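Local structure of Glyoxalase/bleomycin resistance protein/dioxygenase (Alicyclobacillus acidocaldarius subsp. acidocaldarius, 3RRI) at residues A[15-27]-A[114-126]. The protein belongs to the glyoxalase/bleomycin resistance/dioxygenase (VOC) superfamily and is a metalloprotein that may act as a dioxygenase. Residues are numbered along the deposited sequence; the frame is centred on the assembly and turned at random.
Sequences IPARDLDEAYDFY and FLIDPSNNLLEFK
Pro118, at the tip of the 117-120 turn, wedges between Glu22 and Phe26, one helical turn apart on helix 20-30. Its CD lies 3.7 Å from Phe26 CG, while its CB packs on the carboxylate carbon of Glu22. Because Phe26 holds CG anti to its backbone N (chi1 -179°), the ring extends beyond the proline to Asp117, whose CB makes a CH-pi contact over one face, 3.8 Å from the centroid. At the ring's edge sits Leu123 CD2. Pro118 O lies over the centre of one face of the Arg18 guanidinium, 3.1 Å from CZ. That group is held side-on by Glu22, with NE and NH2 each bonded to one carboxylate oxygen, an arrangement that should fix its plane beneath the carbonyl.

Polar bonds link Ser119 and Asn121 to the end of strand 10-17 and the residue after it. Arg18 N gives Ser119 OG a nearly straight hydrogen bond (2.9 Å, 170°), and Asn121 ND2 donates to Pro16 O in the carbonyl plane. Both oxygens of buried Asp117 are well supplied. OD1 receives Ser119 N, closing an Asx turn, and Asn121 N from the opposite face of the carboxylate; OD2 takes Tyr27 OH at 2.6 Å on its anti side and Asn121 ND2 on its syn side. A water donates to both OD2 and Pro16 O, adding a further bridge. So many donors would be expected to favour an ionised carboxylate.

The contact thus fits the hairpin turn joining strands 110-116 and 122-128 into the corner between strand 10-17 and helix 20-30, bringing together parts of the two beta sheets of the VOC fold. Tyr27 also packs on strands 50-56 and 70-74, and Arg69 of a second subunit bonds Asn121 OD1.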
loop_
_atom_site.group_PDB
_atom_site.type_symbol
_atom_site.label_atom_id
_atom_site.label_comp_id
_atom_site.label_asym_id
_atom_site.label_seq_id
_atom_site.Cartn_x
_atom_site.Cartn_y
_atom_site.Cartn_z
ATOM N N ILE A 15 16.465 25.686 -5.601
ATOM C CA ILE A 15 17.876 25.983 -5.455
ATOM C C ILE A 15 18.284 26.838 -6.664
ATOM O O ILE A 15 17.653 26.771 -7.739
ATOM C CB ILE A 15 18.742 24.695 -5.443
ATOM C CG1 ILE A 15 18.500 23.841 -6.710
ATOM C CG2 ILE A 15 18.545 23.924 -4.124
ATOM C CD1 ILE A 15 19.528 22.640 -6.798
ATOM N N PRO A 16 19.382 27.600 -6.514
ATOM C CA PRO A 16 19.891 28.338 -7.644
ATOM C C PRO A 16 20.677 27.484 -8.662
ATOM O O PRO A 16 21.384 26.536 -8.275
ATOM C CB PRO A 16 20.822 29.355 -6.993
ATOM C CG PRO A 16 21.259 28.736 -5.766
ATOM C CD PRO A 16 20.166 27.812 -5.300
ATOM N N ALA A 17 20.544 27.827 -9.935
ATOM C CA ALA A 17 21.349 27.275 -11.024
ATOM C C ALA A 17 21.901 28.442 -11.802
ATOM O O ALA A 17 21.144 29.277 -12.268
ATOM C CB ALA A 17 20.516 26.409 -11.937
ATOM N N ARG A 18 23.209 28.499 -11.981
ATOM C CA ARG A 18 23.812 29.577 -12.776
ATOM C C ARG A 18 23.509 29.461 -14.274
ATOM O O ARG A 18 23.592 30.448 -15.016
ATOM C CB ARG A 18 25.314 29.609 -12.523
ATOM C CG ARG A 18 26.048 28.444 -13.080
ATOM C CD ARG A 18 27.439 28.404 -12.510
ATOM N NE ARG A 18 28.206 27.368 -13.195
ATOM C CZ ARG A 18 29.477 27.092 -12.926
ATOM N NH1 ARG A 18 30.120 27.771 -11.988
ATOM N NH2 ARG A 18 30.107 26.141 -13.623
ATOM N N ASP A 19 23.154 28.261 -14.723
ATOM C CA ASP A 19 22.910 27.978 -16.127
ATOM C C ASP A 19 21.994 26.771 -16.215
ATOM O O ASP A 19 22.329 25.704 -15.696
ATOM C CB ASP A 19 24.257 27.699 -16.843
ATOM C CG ASP A 19 24.078 27.368 -18.319
ATOM O OD1 ASP A 19 23.558 26.286 -18.663
ATOM O OD2 ASP A 19 24.459 28.223 -19.164
ATOM N N LEU A 20 20.852 26.915 -16.874
ATOM C CA LEU A 20 19.859 25.855 -16.852
ATOM C C LEU A 20 20.258 24.610 -17.653
ATOM O O LEU A 20 19.941 23.499 -17.249
ATOM C CB LEU A 20 18.502 26.360 -17.328
ATOM C CG LEU A 20 17.828 27.435 -16.464
ATOM C CD1 LEU A 20 16.477 27.848 -17.112
ATOM C CD2 LEU A 20 17.630 27.004 -15.028
ATOM N N ASP A 21 20.908 24.786 -18.806
ATOM C CA ASP A 21 21.391 23.648 -19.578
ATOM C C ASP A 21 22.416 22.844 -18.802
ATOM O O ASP A 21 22.400 21.603 -18.858
ATOM C CB ASP A 21 21.975 24.069 -20.937
ATOM C CG ASP A 21 20.896 24.412 -21.961
ATOM O OD1 ASP A 21 19.726 24.012 -21.772
ATOM O OD2 ASP A 21 21.239 25.066 -22.966
ATOM N N GLU A 22 23.282 23.540 -18.091
ATOM C CA GLU A 22 24.314 22.896 -17.279
ATOM C C GLU A 22 23.671 22.112 -16.122
ATOM O O GLU A 22 24.128 21.038 -15.745
ATOM C CB GLU A 22 25.249 23.972 -16.745
ATOM C CG GLU A 22 26.415 23.495 -15.904
ATOM C CD GLU A 22 27.207 24.644 -15.336
ATOM O OE1 GLU A 22 26.578 25.607 -14.824
ATOM O OE2 GLU A 22 28.464 24.590 -15.366
ATOM N N ALA A 23 22.596 22.660 -15.556
ATOM C CA ALA A 23 21.854 21.991 -14.496
ATOM C C ALA A 23 21.144 20.723 -15.005
ATOM O O ALA A 23 21.109 19.688 -14.312
ATOM C CB ALA A 23 20.821 22.955 -13.925
ATOM N N TYR A 24 20.537 20.818 -16.188
ATOM C CA TYR A 24 20.006 19.655 -16.897
ATOM C C TYR A 24 21.049 18.545 -17.065
ATOM O O TYR A 24 20.768 17.392 -16.760
ATOM C CB TYR A 24 19.424 20.056 -18.265
ATOM C CG TYR A 24 19.019 18.872 -19.109
ATOM C CD1 TYR A 24 17.743 18.345 -19.043
ATOM C CD2 TYR A 24 19.930 18.250 -19.965
ATOM C CE1 TYR A 24 17.375 17.258 -19.801
ATOM C CE2 TYR A 24 19.569 17.163 -20.745
ATOM C CZ TYR A 24 18.285 16.663 -20.668
ATOM O OH TYR A 24 17.959 15.565 -21.443
ATOM N N ASP A 25 22.237 18.919 -17.542
ATOM C CA ASP A 25 23.340 17.964 -17.763
ATOM C C ASP A 25 23.672 17.234 -16.460
ATOM O O ASP A 25 23.886 16.016 -16.449
ATOM C CB ASP A 25 24.596 18.694 -18.278
ATOM C CG ASP A 25 24.417 19.311 -19.684
ATOM O OD1 ASP A 25 23.427 19.009 -20.402
ATOM O OD2 ASP A 25 25.306 20.116 -20.072
ATOM N N PHE A 26 23.672 17.964 -15.348
ATOM C CA PHE A 26 24.012 17.397 -14.066
ATOM C C PHE A 26 22.881 16.496 -13.560
ATOM O O PHE A 26 23.083 15.320 -13.238
ATOM C CB PHE A 26 24.310 18.486 -13.048
ATOM C CG PHE A 26 24.702 17.961 -11.710
ATOM C CD1 PHE A 26 26.046 17.644 -11.447
ATOM C CD2 PHE A 26 23.749 17.735 -10.699
ATOM C CE1 PHE A 26 26.401 17.131 -10.229
ATOM C CE2 PHE A 26 24.100 17.239 -9.484
ATOM C CZ PHE A 26 25.444 16.913 -9.242
ATOM N N TYR A 27 21.682 17.057 -13.428
ATOM C CA TYR A 27 20.614 16.356 -12.745
ATOM C C TYR A 27 19.960 15.252 -13.570
ATOM O O TYR A 27 19.565 14.254 -13.024
ATOM C CB TYR A 27 19.518 17.340 -12.270
ATOM C CG TYR A 27 19.980 18.100 -11.057
ATOM C CD1 TYR A 27 20.005 17.493 -9.813
ATOM C CD2 TYR A 27 20.463 19.425 -11.147
ATOM C CE1 TYR A 27 20.481 18.144 -8.697
ATOM C CE2 TYR A 27 20.973 20.087 -10.021
ATOM C CZ TYR A 27 20.973 19.452 -8.787
ATOM O OH TYR A 27 21.437 20.081 -7.673
ATOM N N PHE A 114 28.510 13.118 -0.244
ATOM C CA PHE A 114 28.033 14.393 -0.772
ATOM C C PHE A 114 28.481 14.564 -2.212
ATOM O O PHE A 114 29.682 14.441 -2.510
ATOM C CB PHE A 114 28.625 15.557 -0.006
ATOM C CG PHE A 114 28.049 15.799 1.355
ATOM C CD1 PHE A 114 27.253 16.918 1.576
ATOM C CD2 PHE A 114 28.333 14.981 2.417
ATOM C CE1 PHE A 114 26.742 17.196 2.843
ATOM C CE2 PHE A 114 27.796 15.235 3.682
ATOM C CZ PHE A 114 27.006 16.360 3.892
ATOM N N LEU A 115 27.548 14.878 -3.095
ATOM C CA LEU A 115 27.823 15.323 -4.452
ATOM C C LEU A 115 27.737 16.850 -4.487
ATOM O O LEU A 115 27.251 17.469 -3.531
ATOM C CB LEU A 115 26.830 14.732 -5.443
ATOM C CG LEU A 115 26.640 13.226 -5.411
ATOM C CD1 LEU A 115 25.671 12.794 -6.433
ATOM C CD2 LEU A 115 28.024 12.512 -5.616
ATOM N N ILE A 116 28.255 17.455 -5.555
ATOM C CA ILE A 116 28.226 18.921 -5.690
ATOM C C ILE A 116 27.836 19.267 -7.095
ATOM O O ILE A 116 28.385 18.745 -8.066
ATOM C CB ILE A 116 29.577 19.569 -5.230
ATOM C CG1 ILE A 116 29.523 21.107 -5.276
ATOM C CG2 ILE A 116 30.777 18.991 -6.035
ATOM C CD1 ILE A 116 30.720 21.810 -4.641
ATOM N N ASP A 117 26.783 20.082 -7.224
ATOM C CA ASP A 117 26.296 20.485 -8.527
ATOM C C ASP A 117 27.113 21.687 -9.088
ATOM O O ASP A 117 27.977 22.228 -8.390
ATOM C CB ASP A 117 24.748 20.651 -8.541
ATOM C CG ASP A 117 24.241 22.020 -8.149
ATOM O OD1 ASP A 117 25.038 22.925 -7.898
ATOM O OD2 ASP A 117 22.965 22.178 -8.137
ATOM N N PRO A 118 26.877 22.053 -10.355
ATOM C CA PRO A 118 27.763 23.064 -10.970
ATOM C C PRO A 118 27.659 24.460 -10.349
ATOM O O PRO A 118 28.524 25.299 -10.588
ATOM C CB PRO A 118 27.332 23.062 -12.437
ATOM C CG PRO A 118 26.697 21.738 -12.647
ATOM C CD PRO A 118 26.021 21.412 -11.358
ATOM N N SER A 119 26.598 24.701 -9.572
ATOM C CA SER A 119 26.439 25.949 -8.883
ATOM C C SER A 119 26.716 25.812 -7.386
ATOM O O SER A 119 26.288 26.634 -6.584
ATOM C CB SER A 119 25.032 26.494 -9.150
ATOM O OG SER A 119 24.773 26.564 -10.512
ATOM N N ASN A 120 27.474 24.762 -7.020
ATOM C CA ASN A 120 27.949 24.526 -5.654
ATOM C C ASN A 120 26.872 24.213 -4.624
ATOM O O ASN A 120 27.109 24.307 -3.441
ATOM C CB ASN A 120 28.844 25.672 -5.144
ATOM C CG ASN A 120 30.147 25.784 -5.918
ATOM O OD1 ASN A 120 30.654 24.794 -6.483
ATOM N ND2 ASN A 120 30.698 26.998 -5.948
ATOM N N ASN A 121 25.697 23.787 -5.094
ATOM C CA ASN A 121 24.731 23.159 -4.202
ATOM C C ASN A 121 25.207 21.785 -3.769
ATOM O O ASN A 121 25.706 21.008 -4.613
ATOM C CB ASN A 121 23.375 23.012 -4.885
ATOM C CG ASN A 121 22.740 24.355 -5.163
ATOM O OD1 ASN A 121 22.373 25.065 -4.236
ATOM N ND2 ASN A 121 22.661 24.708 -6.420
ATOM N N LEU A 122 25.068 21.496 -2.486
ATOM C CA LEU A 122 25.530 20.228 -1.913
ATOM C C LEU A 122 24.363 19.233 -1.762
ATOM O O LEU A 122 23.355 19.548 -1.105
ATOM C CB LEU A 122 26.207 20.441 -0.576
ATOM C CG LEU A 122 27.542 21.219 -0.559
ATOM C CD1 LEU A 122 28.028 21.353 0.866
ATOM C CD2 LEU A 122 28.638 20.588 -1.470
ATOM N N LEU A 123 24.522 18.054 -2.370
ATOM C CA LEU A 123 23.587 16.951 -2.293
ATOM C C LEU A 123 24.163 15.940 -1.333
ATOM O O LEU A 123 25.274 15.449 -1.568
ATOM C CB LEU A 123 23.417 16.294 -3.641
ATOM C CG LEU A 123 22.657 17.077 -4.726
ATOM C CD1 LEU A 123 23.477 18.242 -5.182
ATOM C CD2 LEU A 123 22.278 16.154 -5.876
ATOM N N GLU A 124 23.423 15.603 -0.289
ATOM C CA GLU A 124 23.847 14.546 0.623
ATOM C C GLU A 124 22.895 13.365 0.554
ATOM O O GLU A 124 21.671 13.534 0.609
ATOM C CB GLU A 124 23.934 15.024 2.060
ATOM C CG GLU A 124 24.467 13.923 2.989
ATOM C CD GLU A 124 24.375 14.219 4.478
ATOM O OE1 GLU A 124 23.544 15.068 4.893
ATOM O OE2 GLU A 124 25.152 13.580 5.248
ATOM N N PHE A 125 23.434 12.156 0.422
ATOM C CA PHE A 125 22.650 10.938 0.447
ATOM C C PHE A 125 23.060 10.132 1.639
ATOM O O PHE A 125 24.255 10.102 1.951
ATOM C CB PHE A 125 22.790 10.162 -0.861
ATOM C CG PHE A 125 22.336 10.956 -2.037
ATOM C CD1 PHE A 125 20.966 11.005 -2.340
ATOM C CD2 PHE A 125 23.199 11.714 -2.777
ATOM C CE1 PHE A 125 20.500 11.778 -3.396
ATOM C CE2 PHE A 125 22.725 12.478 -3.839
ATOM C CZ PHE A 125 21.365 12.521 -4.134
ATOM N N LYS A 126 22.094 9.529 2.321
ATOM C CA LYS A 126 22.339 8.873 3.588
ATOM C C LYS A 126 21.668 7.498 3.653
ATOM O O LYS A 126 20.683 7.237 2.988
ATOM C CB LYS A 126 21.788 9.704 4.767
ATOM C CG LYS A 126 22.381 11.076 4.945
ATOM C CD LYS A 126 22.012 11.698 6.311
ATOM C CE LYS A 126 20.632 12.410 6.215
ATOM N NZ LYS A 126 20.362 13.252 7.456
HETATM O O HOH W 1 21.609 24.019 -9.662
#